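Viral CASP8 and FADD-like apoptosis regulator (Molluscum contagiosum virus subtype 1, PDB 2BBR) blocks death-receptor-induced apoptosis by interfering with host caspase-8 recruitment and activation at the death-inducing signaling complex, and suppresses host NF-kappa-B activation. Local coordinates at residues A[17-22]-A[70-75]; A[29-34]-A[99-104]; A[34-39]-A[46-51]; A[55-60]-A[85-90]. One frame throughout, in Å; residues are numbered along the deposited sequence.

Contact 1 (A[17-22]-A[70-75]); sequences LEELDS and MDLLKS
L72 projects from helix 70-77 to meet E19 and L20, the last two residues of a type I turn that runs from L17 to L20. Of the three, L72 gives up the most surface. Both of its methyls are engaged with the aliphatic root of E19: CD1 of L72 lies 4.0 Å from CB of E19, and CD2 of L72 sits 4.0 Å from CG of E19. The L72 side chain gets there by running out from its helix fully extended, CG anti to the carbonyl carbon (chi1 -61°) and chi2 close to 180°. CB and CG of E19 face the leucine, and the bend at chi2 (-57°) sets where the carboxylate beyond them goes. L20 joins from beside E19, with CD2 of L20 4.1 Å from CD1 of L72. No hydrogen bond spans the two segments; this is modest van der Waals packing beside charged groups. The E19 carboxylate is not paired with D71: OE1 of E19 and OD2 of D71 are 5.9 Å apart, like charges that probably disfavour a closer approach. R69 mediates between the two residues, making a salt bridge to D71 and a hydrogen bond to the carbonyl oxygen of E19. Beyond this contact, L72 also touches L64 of helix 57-66, and L20 touches L28 of helix 22-31. D21 then caps the start of helix 22-31. The arrangement belongs to the six-helix antiparallel bundle of a death effector domain, where the connection between the first two helices packs against a later helix.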
loop_
_atom_site.group_PDB
_atom_site.type_symbol
_atom_site.label_atom_id
_atom_site.label_comp_id
_atom_site.label_asym_id
_atom_site.label_seq_id
_atom_site.Cartn_x
_atom_site.Cartn_y
_atom_site.Cartn_z
ATOM N N LEU A 17 2.876 -6.409 15.992
ATOM C CA LEU A 17 2.262 -7.232 14.950
ATOM C C LEU A 17 1.177 -8.186 15.437
ATOM O O LEU A 17 0.304 -8.584 14.664
ATOM C CB LEU A 17 3.333 -8.038 14.211
ATOM C CG LEU A 17 4.317 -7.253 13.342
ATOM C CD1 LEU A 17 5.291 -8.218 12.683
ATOM C CD2 LEU A 17 3.555 -6.459 12.290
ATOM N N GLU A 18 1.235 -8.565 16.707
ATOM C CA GLU A 18 0.242 -9.470 17.270
ATOM C C GLU A 18 -1.126 -8.799 17.290
ATOM O O GLU A 18 -2.144 -9.447 17.541
ATOM C CB GLU A 18 0.640 -9.871 18.691
ATOM C CG GLU A 18 1.925 -10.679 18.769
ATOM C CD GLU A 18 2.356 -10.950 20.196
ATOM O OE1 GLU A 18 1.553 -11.522 20.965
ATOM O OE2 GLU A 18 3.501 -10.595 20.549
ATOM N N GLU A 19 -1.146 -7.499 17.018
ATOM C CA GLU A 19 -2.391 -6.747 17.023
ATOM C C GLU A 19 -3.060 -6.661 15.659
ATOM O O GLU A 19 -4.183 -6.182 15.554
ATOM C CB GLU A 19 -2.147 -5.333 17.558
ATOM C CG GLU A 19 -1.629 -5.299 18.987
ATOM C CD GLU A 19 -2.557 -6.008 19.954
ATOM O OE1 GLU A 19 -3.732 -5.597 20.062
ATOM O OE2 GLU A 19 -2.113 -6.978 20.605
ATOM N N LEU A 20 -2.378 -7.128 14.619
ATOM C CA LEU A 20 -2.925 -7.073 13.269
ATOM C C LEU A 20 -3.495 -8.417 12.843
ATOM O O LEU A 20 -2.993 -9.466 13.245
ATOM C CB LEU A 20 -1.833 -6.651 12.284
ATOM C CG LEU A 20 -1.057 -5.377 12.625
ATOM C CD1 LEU A 20 0.022 -5.157 11.584
ATOM C CD2 LEU A 20 -1.996 -4.184 12.682
ATOM N N ASP A 21 -4.546 -8.385 12.029
ATOM C CA ASP A 21 -5.151 -9.618 11.544
ATOM C C ASP A 21 -4.560 -9.946 10.177
ATOM O O ASP A 21 -3.695 -9.219 9.682
ATOM C CB ASP A 21 -6.683 -9.491 11.482
ATOM C CG ASP A 21 -7.160 -8.466 10.469
ATOM O OD1 ASP A 21 -8.321 -8.019 10.596
ATOM O OD2 ASP A 21 -6.399 -8.116 9.542
ATOM N N SER A 22 -5.015 -11.037 9.570
ATOM C CA SER A 22 -4.490 -11.458 8.276
ATOM C C SER A 22 -4.659 -10.445 7.152
ATOM O O SER A 22 -3.796 -10.337 6.283
ATOM C CB SER A 22 -5.116 -12.795 7.866
ATOM O OG SER A 22 -4.736 -13.827 8.759
ATOM N N MET A 70 -5.680 3.896 14.605
ATOM C CA MET A 70 -5.409 5.035 15.469
ATOM C C MET A 70 -5.243 4.582 16.915
ATOM O O MET A 70 -4.636 5.280 17.725
ATOM C CB MET A 70 -6.530 6.068 15.353
ATOM C CG MET A 70 -6.407 7.004 14.151
ATOM S SD MET A 70 -6.247 6.180 12.549
ATOM C CE MET A 70 -6.049 7.587 11.445
ATOM N N ASP A 71 -5.787 3.410 17.239
ATOM C CA ASP A 71 -5.649 2.861 18.584
ATOM C C ASP A 71 -4.177 2.541 18.846
ATOM O O ASP A 71 -3.636 2.862 19.903
ATOM C CB ASP A 71 -6.525 1.603 18.757
ATOM C CG ASP A 71 -6.214 0.508 17.745
ATOM O OD1 ASP A 71 -5.951 0.815 16.563
ATOM O OD2 ASP A 71 -6.259 -0.680 18.133
ATOM N N LEU A 72 -3.522 1.935 17.861
ATOM C CA LEU A 72 -2.113 1.578 17.994
ATOM C C LEU A 72 -1.200 2.805 17.927
ATOM O O LEU A 72 -0.146 2.839 18.563
ATOM C CB LEU A 72 -1.727 0.552 16.926
ATOM C CG LEU A 72 -2.513 -0.766 17.024
ATOM C CD1 LEU A 72 -2.065 -1.716 15.924
ATOM C CD2 LEU A 72 -2.306 -1.402 18.396
ATOM N N LEU A 73 -1.598 3.814 17.155
ATOM C CA LEU A 73 -0.804 5.036 17.080
ATOM C C LEU A 73 -0.764 5.663 18.470
ATOM O O LEU A 73 0.273 6.155 18.915
ATOM C CB LEU A 73 -1.411 6.016 16.073
ATOM C CG LEU A 73 -1.112 5.685 14.606
ATOM C CD1 LEU A 73 -2.014 6.491 13.691
ATOM C CD2 LEU A 73 0.353 5.962 14.302
ATOM N N LYS A 74 -1.901 5.641 19.163
ATOM C CA LYS A 74 -1.962 6.196 20.511
ATOM C C LYS A 74 -1.203 5.354 21.538
ATOM O O LYS A 74 -0.337 5.864 22.249
ATOM C CB LYS A 74 -3.416 6.345 20.980
ATOM C CG LYS A 74 -4.174 7.515 20.367
ATOM C CD LYS A 74 -5.584 7.623 20.941
ATOM C CE LYS A 74 -6.449 6.446 20.516
ATOM N NZ LYS A 74 -7.773 6.445 21.195
ATOM N N SER A 75 -1.513 4.063 21.607
ATOM C CA SER A 75 -0.879 3.203 22.601
ATOM C C SER A 75 0.611 2.946 22.420
ATOM O O SER A 75 1.339 2.814 23.405
ATOM C CB SER A 75 -1.609 1.860 22.689
ATOM O OG SER A 75 -1.417 1.086 21.519
#

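Contact 2 (A[29-34]-A[99-104]); sequences LFLCHD and LMVCVG
Here the two death effector domains of the tandem meet, helix 22-31 of the first against helix 95-104 at the start of the second, with F30 and L31 facing M100 and V101. The CG2 methyl of V101 fits between the two residues of the first segment: it is 3.7 Å from CD2 of F30 and likewise 3.7 Å from CD2 of L31. F30 and V101 lie alongside each other, pointing opposite ways, whereas L31 and V101 meet at roughly a right angle. F30 reaches across because its ring carbon CG is anti to the backbone N (chi1 173°), which carries the far end of the ring to M100. There CZ of F30 lies 3.7 Å from CB of M100. The methionine chain then bends at both chi2 and chi3 and carries SD farther from the ring, so CB does most of the touching. Around these four residues, F30 also packs on V137, V140 and L141 of helix 136-145, and takes a cation-pi interaction from R97, which in turn makes a salt bridge to D34. M100 meets L173 of helix 167-187. All four touching residues are buried, near the centre of the chain, and no hydrogen bond crosses between the segments. Such chemistry implies an interface held by apolar fit, with charged groups at its margin, consistent with two domains packed as one compact unit.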
loop_
_atom_site.group_PDB
_atom_site.type_symbol
_atom_site.label_atom_id
_atom_site.label_comp_id
_atom_site.label_asym_id
_atom_site.label_seq_id
_atom_site.Cartn_x
_atom_site.Cartn_y
_atom_site.Cartn_z
ATOM N N LEU A 29 2.398 -6.146 3.897
ATOM C CA LEU A 29 3.309 -6.827 2.987
ATOM C C LEU A 29 3.307 -6.116 1.635
ATOM O O LEU A 29 4.349 -5.969 1.002
ATOM C CB LEU A 29 2.913 -8.297 2.819
ATOM C CG LEU A 29 3.327 -9.229 3.960
ATOM C CD1 LEU A 29 2.789 -10.623 3.704
ATOM C CD2 LEU A 29 4.846 -9.259 4.073
ATOM N N PHE A 30 2.134 -5.666 1.199
ATOM C CA PHE A 30 2.023 -4.949 -0.067
ATOM C C PHE A 30 2.789 -3.626 0.018
ATOM O O PHE A 30 3.524 -3.260 -0.901
ATOM C CB PHE A 30 0.552 -4.686 -0.388
ATOM C CG PHE A 30 0.338 -3.802 -1.583
ATOM C CD1 PHE A 30 0.347 -4.321 -2.875
ATOM C CD2 PHE A 30 0.130 -2.440 -1.415
ATOM C CE1 PHE A 30 0.147 -3.486 -3.984
ATOM C CE2 PHE A 30 -0.067 -1.607 -2.509
ATOM C CZ PHE A 30 -0.060 -2.127 -3.797
ATOM N N LEU A 31 2.625 -2.911 1.128
ATOM C CA LEU A 31 3.321 -1.640 1.308
ATOM C C LEU A 31 4.836 -1.821 1.249
ATOM O O LEU A 31 5.564 -0.915 0.829
ATOM C CB LEU A 31 2.944 -1.005 2.652
ATOM C CG LEU A 31 1.546 -0.399 2.785
ATOM C CD1 LEU A 31 1.352 0.109 4.206
ATOM C CD2 LEU A 31 1.365 0.736 1.780
ATOM N N CYS A 32 5.301 -2.995 1.671
ATOM C CA CYS A 32 6.727 -3.311 1.688
ATOM C C CYS A 32 7.185 -4.065 0.447
ATOM O O CYS A 32 8.316 -4.542 0.400
ATOM C CB CYS A 32 7.061 -4.170 2.911
ATOM S SG CYS A 32 6.719 -3.410 4.503
ATOM N N HIS A 33 6.323 -4.158 -0.560
ATOM C CA HIS A 33 6.644 -4.909 -1.769
ATOM C C HIS A 33 7.954 -4.552 -2.470
ATOM O O HIS A 33 8.696 -5.445 -2.880
ATOM C CB HIS A 33 5.492 -4.799 -2.768
ATOM C CG HIS A 33 5.610 -5.735 -3.932
ATOM N ND1 HIS A 33 5.421 -7.095 -3.819
ATOM C CD2 HIS A 33 5.915 -5.503 -5.231
ATOM C CE1 HIS A 33 5.607 -7.662 -4.999
ATOM N NE2 HIS A 33 5.908 -6.717 -5.873
ATOM N N ASP A 34 8.240 -3.263 -2.617
ATOM C CA ASP A 34 9.462 -2.831 -3.291
ATOM C C ASP A 34 10.712 -2.977 -2.433
ATOM O O ASP A 34 11.765 -3.392 -2.920
ATOM C CB ASP A 34 9.343 -1.372 -3.727
ATOM C CG ASP A 34 8.122 -1.117 -4.576
ATOM O OD1 ASP A 34 7.951 -1.817 -5.597
ATOM O OD2 ASP A 34 7.335 -0.217 -4.222
ATOM N N LEU A 99 -1.676 4.759 -1.652
ATOM C CA LEU A 99 -2.925 5.048 -2.347
ATOM C C LEU A 99 -3.660 3.770 -2.723
ATOM O O LEU A 99 -4.876 3.676 -2.560
ATOM C CB LEU A 99 -2.659 5.869 -3.611
ATOM C CG LEU A 99 -3.871 6.163 -4.504
ATOM C CD1 LEU A 99 -4.963 6.865 -3.709
ATOM C CD2 LEU A 99 -3.437 7.028 -5.674
ATOM N N MET A 100 -2.929 2.784 -3.229
ATOM C CA MET A 100 -3.565 1.530 -3.611
ATOM C C MET A 100 -4.226 0.855 -2.410
ATOM O O MET A 100 -5.323 0.304 -2.524
ATOM C CB MET A 100 -2.556 0.588 -4.268
ATOM C CG MET A 100 -2.062 1.065 -5.632
ATOM S SD MET A 100 -3.383 1.369 -6.843
ATOM C CE MET A 100 -3.329 3.146 -6.922
ATOM N N VAL A 101 -3.567 0.882 -1.256
ATOM C CA VAL A 101 -4.161 0.277 -0.070
ATOM C C VAL A 101 -5.453 1.005 0.286
ATOM O O VAL A 101 -6.483 0.376 0.544
ATOM C CB VAL A 101 -3.211 0.336 1.146
ATOM C CG1 VAL A 101 -3.963 -0.058 2.413
ATOM C CG2 VAL A 101 -2.026 -0.602 0.927
ATOM N N CYS A 102 -5.403 2.331 0.292
ATOM C CA CYS A 102 -6.577 3.110 0.646
ATOM C C CYS A 102 -7.741 2.921 -0.317
ATOM O O CYS A 102 -8.890 2.821 0.116
ATOM C CB CYS A 102 -6.201 4.582 0.769
ATOM S SG CYS A 102 -5.131 4.881 2.200
ATOM N N VAL A 103 -7.457 2.868 -1.612
ATOM C CA VAL A 103 -8.510 2.660 -2.596
ATOM C C VAL A 103 -9.133 1.283 -2.373
ATOM O O VAL A 103 -10.356 1.127 -2.440
ATOM C CB VAL A 103 -7.950 2.770 -4.031
ATOM C CG1 VAL A 103 -8.971 2.272 -5.045
ATOM C CG2 VAL A 103 -7.591 4.213 -4.322
ATOM N N GLY A 104 -8.297 0.292 -2.083
ATOM C CA GLY A 104 -8.811 -1.044 -1.847
ATOM C C GLY A 104 -9.789 -1.089 -0.687
ATOM O O GLY A 104 -10.734 -1.876 -0.698
#

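Contact 3 (A[34-39]-A[46-51]); sequences DAAPGC and LCSLSQ
The hydroxyl of S48 is held by a water and, weakly, by Q52, while its side chain packs against A36. Water 1 lies 3.1 Å from OG of S48 and donates to the carbonyl oxygen of P37 at 2.9 Å, bridging helix 42-51 and the loop that precedes it. The serine oxygen can take part because it stands anti to the backbone N (chi1 -178°), directed at the loop. A direct bond between the segments is absent: the nearest carbonyl, O of A35, is 3.8 Å from OG of S48. Carbon contacts do the rest. CB of A36 meets CB of S48 at 3.8 Å, and CB of A35 rests on CD2 of L49 at 3.6 Å, the tightest apolar touch across the two segments. C39 approaches with its sulfur, SG lying 4.4 Å from CB of S48. From A36 to C39 the loop makes a type II turn, with G38 at a positive phi of 83°. One turn of the helix is reinforced by S50, whose OG bonds to O of L46 at 2.8 Å from above the carbonyl plane while its own N comes to the opposite face. The loop thus folds back on the helix it leads into; the far side of helix 42-51 packs through L46 on L13 and L17 of helix 10-17, and L49 also meets C32 and F92.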
loop_
_atom_site.group_PDB
_atom_site.type_symbol
_atom_site.label_atom_id
_atom_site.label_comp_id
_atom_site.label_asym_id
_atom_site.label_seq_id
_atom_site.Cartn_x
_atom_site.Cartn_y
_atom_site.Cartn_z
ATOM N N ASP A 34 8.240 -3.263 -2.617
ATOM C CA ASP A 34 9.462 -2.831 -3.291
ATOM C C ASP A 34 10.712 -2.977 -2.433
ATOM O O ASP A 34 11.765 -3.392 -2.920
ATOM C CB ASP A 34 9.343 -1.372 -3.727
ATOM C CG ASP A 34 8.122 -1.117 -4.576
ATOM O OD1 ASP A 34 7.951 -1.817 -5.597
ATOM O OD2 ASP A 34 7.335 -0.217 -4.222
ATOM N N ALA A 35 10.598 -2.633 -1.155
ATOM C CA ALA A 35 11.738 -2.698 -0.246
ATOM C C ALA A 35 12.061 -4.095 0.273
ATOM O O ALA A 35 13.232 -4.434 0.460
ATOM C CB ALA A 35 11.511 -1.752 0.925
ATOM N N ALA A 36 11.033 -4.902 0.506
ATOM C CA ALA A 36 11.227 -6.255 1.022
ATOM C C ALA A 36 10.761 -7.310 0.026
ATOM O O ALA A 36 9.705 -7.917 0.198
ATOM C CB ALA A 36 10.484 -6.416 2.342
ATOM N N PRO A 37 11.557 -7.550 -1.028
ATOM C CA PRO A 37 11.237 -8.534 -2.065
ATOM C C PRO A 37 11.336 -9.982 -1.595
ATOM O O PRO A 37 12.227 -10.336 -0.822
ATOM C CB PRO A 37 12.251 -8.213 -3.155
ATOM C CG PRO A 37 13.451 -7.811 -2.361
ATOM C CD PRO A 37 12.849 -6.899 -1.312
ATOM N N GLY A 38 10.410 -10.812 -2.066
ATOM C CA GLY A 38 10.414 -12.221 -1.713
ATOM C C GLY A 38 9.778 -12.591 -0.387
ATOM O O GLY A 38 9.502 -13.765 -0.140
ATOM N N CYS A 39 9.540 -11.603 0.468
ATOM C CA CYS A 39 8.941 -11.863 1.773
ATOM C C CYS A 39 7.510 -12.378 1.680
ATOM O O CYS A 39 6.756 -11.996 0.786
ATOM C CB CYS A 39 8.981 -10.598 2.630
ATOM S SG CYS A 39 10.652 -10.083 3.064
ATOM N N LEU A 46 9.593 -6.771 8.013
ATOM C CA LEU A 46 10.145 -5.860 9.010
ATOM C C LEU A 46 11.642 -6.078 9.190
ATOM O O LEU A 46 12.405 -5.120 9.308
ATOM C CB LEU A 46 9.432 -6.035 10.354
ATOM C CG LEU A 46 7.948 -5.664 10.387
ATOM C CD1 LEU A 46 7.423 -5.814 11.805
ATOM C CD2 LEU A 46 7.761 -4.233 9.906
ATOM N N CYS A 47 12.060 -7.337 9.218
ATOM C CA CYS A 47 13.474 -7.650 9.374
ATOM C C CYS A 47 14.247 -7.080 8.191
ATOM O O CYS A 47 15.329 -6.521 8.355
ATOM C CB CYS A 47 13.682 -9.164 9.457
ATOM S SG CYS A 47 12.952 -9.939 10.928
ATOM N N SER A 48 13.682 -7.220 6.997
ATOM C CA SER A 48 14.323 -6.705 5.799
ATOM C C SER A 48 14.450 -5.185 5.879
ATOM O O SER A 48 15.488 -4.622 5.534
ATOM C CB SER A 48 13.521 -7.091 4.559
ATOM O OG SER A 48 14.172 -6.633 3.390
ATOM N N LEU A 49 13.392 -4.518 6.334
ATOM C CA LEU A 49 13.429 -3.067 6.458
ATOM C C LEU A 49 14.451 -2.657 7.511
ATOM O O LEU A 49 15.148 -1.661 7.349
ATOM C CB LEU A 49 12.049 -2.517 6.826
ATOM C CG LEU A 49 10.950 -2.660 5.770
ATOM C CD1 LEU A 49 9.676 -2.012 6.287
ATOM C CD2 LEU A 49 11.382 -2.005 4.465
ATOM N N SER A 50 14.543 -3.432 8.587
ATOM C CA SER A 50 15.498 -3.141 9.653
ATOM C C SER A 50 16.926 -3.206 9.111
ATOM O O SER A 50 17.761 -2.358 9.419
ATOM C CB SER A 50 15.334 -4.144 10.797
ATOM O OG SER A 50 14.028 -4.083 11.340
ATOM N N GLN A 51 17.192 -4.219 8.292
ATOM C CA GLN A 51 18.509 -4.414 7.690
ATOM C C GLN A 51 18.928 -3.213 6.852
ATOM O O GLN A 51 20.113 -2.891 6.750
ATOM C CB GLN A 51 18.493 -5.647 6.790
ATOM C CG GLN A 51 18.379 -6.967 7.519
ATOM C CD GLN A 51 17.954 -8.085 6.593
ATOM O OE1 GLN A 51 18.332 -8.110 5.422
ATOM N NE2 GLN A 51 17.170 -9.020 7.113
HETATM O O HOH W 1 13.545 -8.909 1.372
#

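Contact 4 (A[55-60]-A[85-90]); sequences LTLAAL and EQLLGT
No ring takes part between L57, A58, L87 and T90, so the flat group is the carbonyl of L87, which receives two donors from T90. The hydroxyl is the shorter bond, OG1 of T90 reaching O of L87 at 2.7 Å with the donor tilted 22° from the carbonyl plane; the backbone N of T90 binds the same oxygen at 3.2 Å. With chi1 at 68°, OG1 stands between the backbone N and the carbonyl carbon of T90, from where it reaches O of L87 and also lies 3.4 Å from CB of A58. These bonds close a type II turn from L87 to T90, in the loop between helix 81-85 and helix 95-104, which passes the start of helix 57-66 of the first death effector domain. G89 takes the turn's positive phi, and its N bonds to E62 of that helix. L57 and L87 meet at about a right angle by their CD1 methyls, 3.3 Å apart, tighter than usual van der Waals contact. L87 goes on to V61, one helical turn further. T56 is the N-cap: its OG1 accepts from N of A59 at 3.1 Å, nearly straight at 161°. Water 2 bridges the segments, 2.7 Å from OG1 of T56 and donating to O of T90 at 2.9 Å. L88 starts out away from 55-60 but touches E62 and Y65; with R95 and K98 it lines an azide pocket.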
loop_
_atom_site.group_PDB
_atom_site.type_symbol
_atom_site.label_atom_id
_atom_site.label_comp_id
_atom_site.label_asym_id
_atom_site.label_seq_id
_atom_site.Cartn_x
_atom_site.Cartn_y
_atom_site.Cartn_z
ATOM N N LEU A 55 13.158 0.936 8.574
ATOM C CA LEU A 55 12.116 0.727 9.573
ATOM C C LEU A 55 12.228 1.786 10.662
ATOM O O LEU A 55 12.622 1.503 11.795
ATOM C CB LEU A 55 12.252 -0.677 10.169
ATOM C CG LEU A 55 11.067 -1.276 10.929
ATOM C CD1 LEU A 55 9.817 -1.225 10.069
ATOM C CD2 LEU A 55 11.394 -2.711 11.300
ATOM N N THR A 56 11.872 3.013 10.298
ATOM C CA THR A 56 11.934 4.152 11.200
ATOM C C THR A 56 10.609 4.400 11.907
ATOM O O THR A 56 9.595 3.769 11.605
ATOM C CB THR A 56 12.279 5.424 10.426
ATOM O OG1 THR A 56 11.251 5.674 9.458
ATOM C CG2 THR A 56 13.615 5.271 9.715
ATOM N N LEU A 57 10.631 5.324 12.859
ATOM C CA LEU A 57 9.431 5.698 13.591
ATOM C C LEU A 57 8.398 6.178 12.573
ATOM O O LEU A 57 7.234 5.775 12.611
ATOM C CB LEU A 57 9.764 6.817 14.584
ATOM C CG LEU A 57 8.649 7.524 15.367
ATOM C CD1 LEU A 57 7.891 8.481 14.473
ATOM C CD2 LEU A 57 7.725 6.495 15.964
ATOM N N ALA A 58 8.839 7.029 11.654
ATOM C CA ALA A 58 7.961 7.561 10.622
ATOM C C ALA A 58 7.321 6.458 9.785
ATOM O O ALA A 58 6.125 6.499 9.512
ATOM C CB ALA A 58 8.733 8.520 9.723
ATOM N N ALA A 59 8.116 5.475 9.370
ATOM C CA ALA A 59 7.588 4.383 8.561
ATOM C C ALA A 59 6.479 3.625 9.285
ATOM O O ALA A 59 5.422 3.361 8.712
ATOM C CB ALA A 59 8.708 3.423 8.177
ATOM N N LEU A 60 6.724 3.277 10.544
ATOM C CA LEU A 60 5.732 2.550 11.326
ATOM C C LEU A 60 4.473 3.381 11.536
ATOM O O LEU A 60 3.360 2.865 11.450
ATOM C CB LEU A 60 6.314 2.131 12.681
ATOM C CG LEU A 60 7.254 0.921 12.699
ATOM C CD1 LEU A 60 6.504 -0.318 12.235
ATOM C CD2 LEU A 60 8.454 1.182 11.810
ATOM N N GLU A 85 -0.425 12.363 10.970
ATOM C CA GLU A 85 -0.481 12.989 9.655
ATOM C C GLU A 85 0.728 13.887 9.402
ATOM O O GLU A 85 1.102 14.126 8.255
ATOM C CB GLU A 85 -1.804 13.751 9.493
ATOM C CG GLU A 85 -2.997 12.800 9.486
ATOM C CD GLU A 85 -4.351 13.484 9.471
ATOM O OE1 GLU A 85 -4.472 14.604 10.000
ATOM O OE2 GLU A 85 -5.302 12.872 8.948
ATOM N N GLN A 86 1.362 14.360 10.468
ATOM C CA GLN A 86 2.542 15.201 10.313
ATOM C C GLN A 86 3.730 14.399 9.786
ATOM O O GLN A 86 4.692 14.974 9.280
ATOM C CB GLN A 86 2.918 15.858 11.643
ATOM C CG GLN A 86 2.013 17.017 12.031
ATOM C CD GLN A 86 2.025 18.124 10.993
ATOM O OE1 GLN A 86 3.087 18.545 10.540
ATOM N NE2 GLN A 86 0.846 18.603 10.613
ATOM N N LEU A 87 3.659 13.072 9.887
ATOM C CA LEU A 87 4.752 12.221 9.420
ATOM C C LEU A 87 4.515 11.576 8.063
ATOM O O LEU A 87 5.409 10.921 7.521
ATOM C CB LEU A 87 5.055 11.127 10.451
ATOM C CG LEU A 87 5.389 11.612 11.863
ATOM C CD1 LEU A 87 5.911 10.444 12.684
ATOM C CD2 LEU A 87 6.425 12.724 11.811
ATOM N N LEU A 88 3.322 11.749 7.505
ATOM C CA LEU A 88 3.027 11.155 6.209
ATOM C C LEU A 88 3.964 11.693 5.130
ATOM O O LEU A 88 4.215 12.899 5.054
ATOM C CB LEU A 88 1.570 11.423 5.822
ATOM C CG LEU A 88 0.517 10.717 6.683
ATOM C CD1 LEU A 88 -0.867 11.225 6.316
ATOM C CD2 LEU A 88 0.604 9.209 6.476
ATOM N N GLY A 89 4.489 10.790 4.306
ATOM C CA GLY A 89 5.386 11.181 3.234
ATOM C C GLY A 89 6.829 11.381 3.650
ATOM O O GLY A 89 7.612 11.944 2.884
ATOM N N THR A 90 7.200 10.921 4.843
ATOM C CA THR A 90 8.574 11.098 5.310
ATOM C C THR A 90 9.360 9.804 5.522
ATOM O O THR A 90 10.345 9.789 6.259
ATOM C CB THR A 90 8.627 11.917 6.627
ATOM O OG1 THR A 90 8.061 11.154 7.699
ATOM C CG2 THR A 90 7.861 13.227 6.476
HETATM O O HOH W 2 11.750 7.845 7.926
#

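In the fold
From the N terminus, loop 17-22 opens contact 1, which closes on helix 70-77. Contact 2 opens at 29-34 and closes last, at 99-104. Contact 3 lies within both of these loops, tying the 34-39 loop to helix 42-51; it shares D34 with contact 2 and touches it through C32 and L49. Contact 4 opens at 55-60, before contact 1 closes, and joins helix 57-66 to the loop after helix 81-85. Contact 1 crosses both 2 and 4, while 3 and 4 follow in series inside 2. Contacts 1 and 3 meet at L17 and L46, contacts 3 and 4 at L49 and L55. Of the four, only contact 2 joins the two domains.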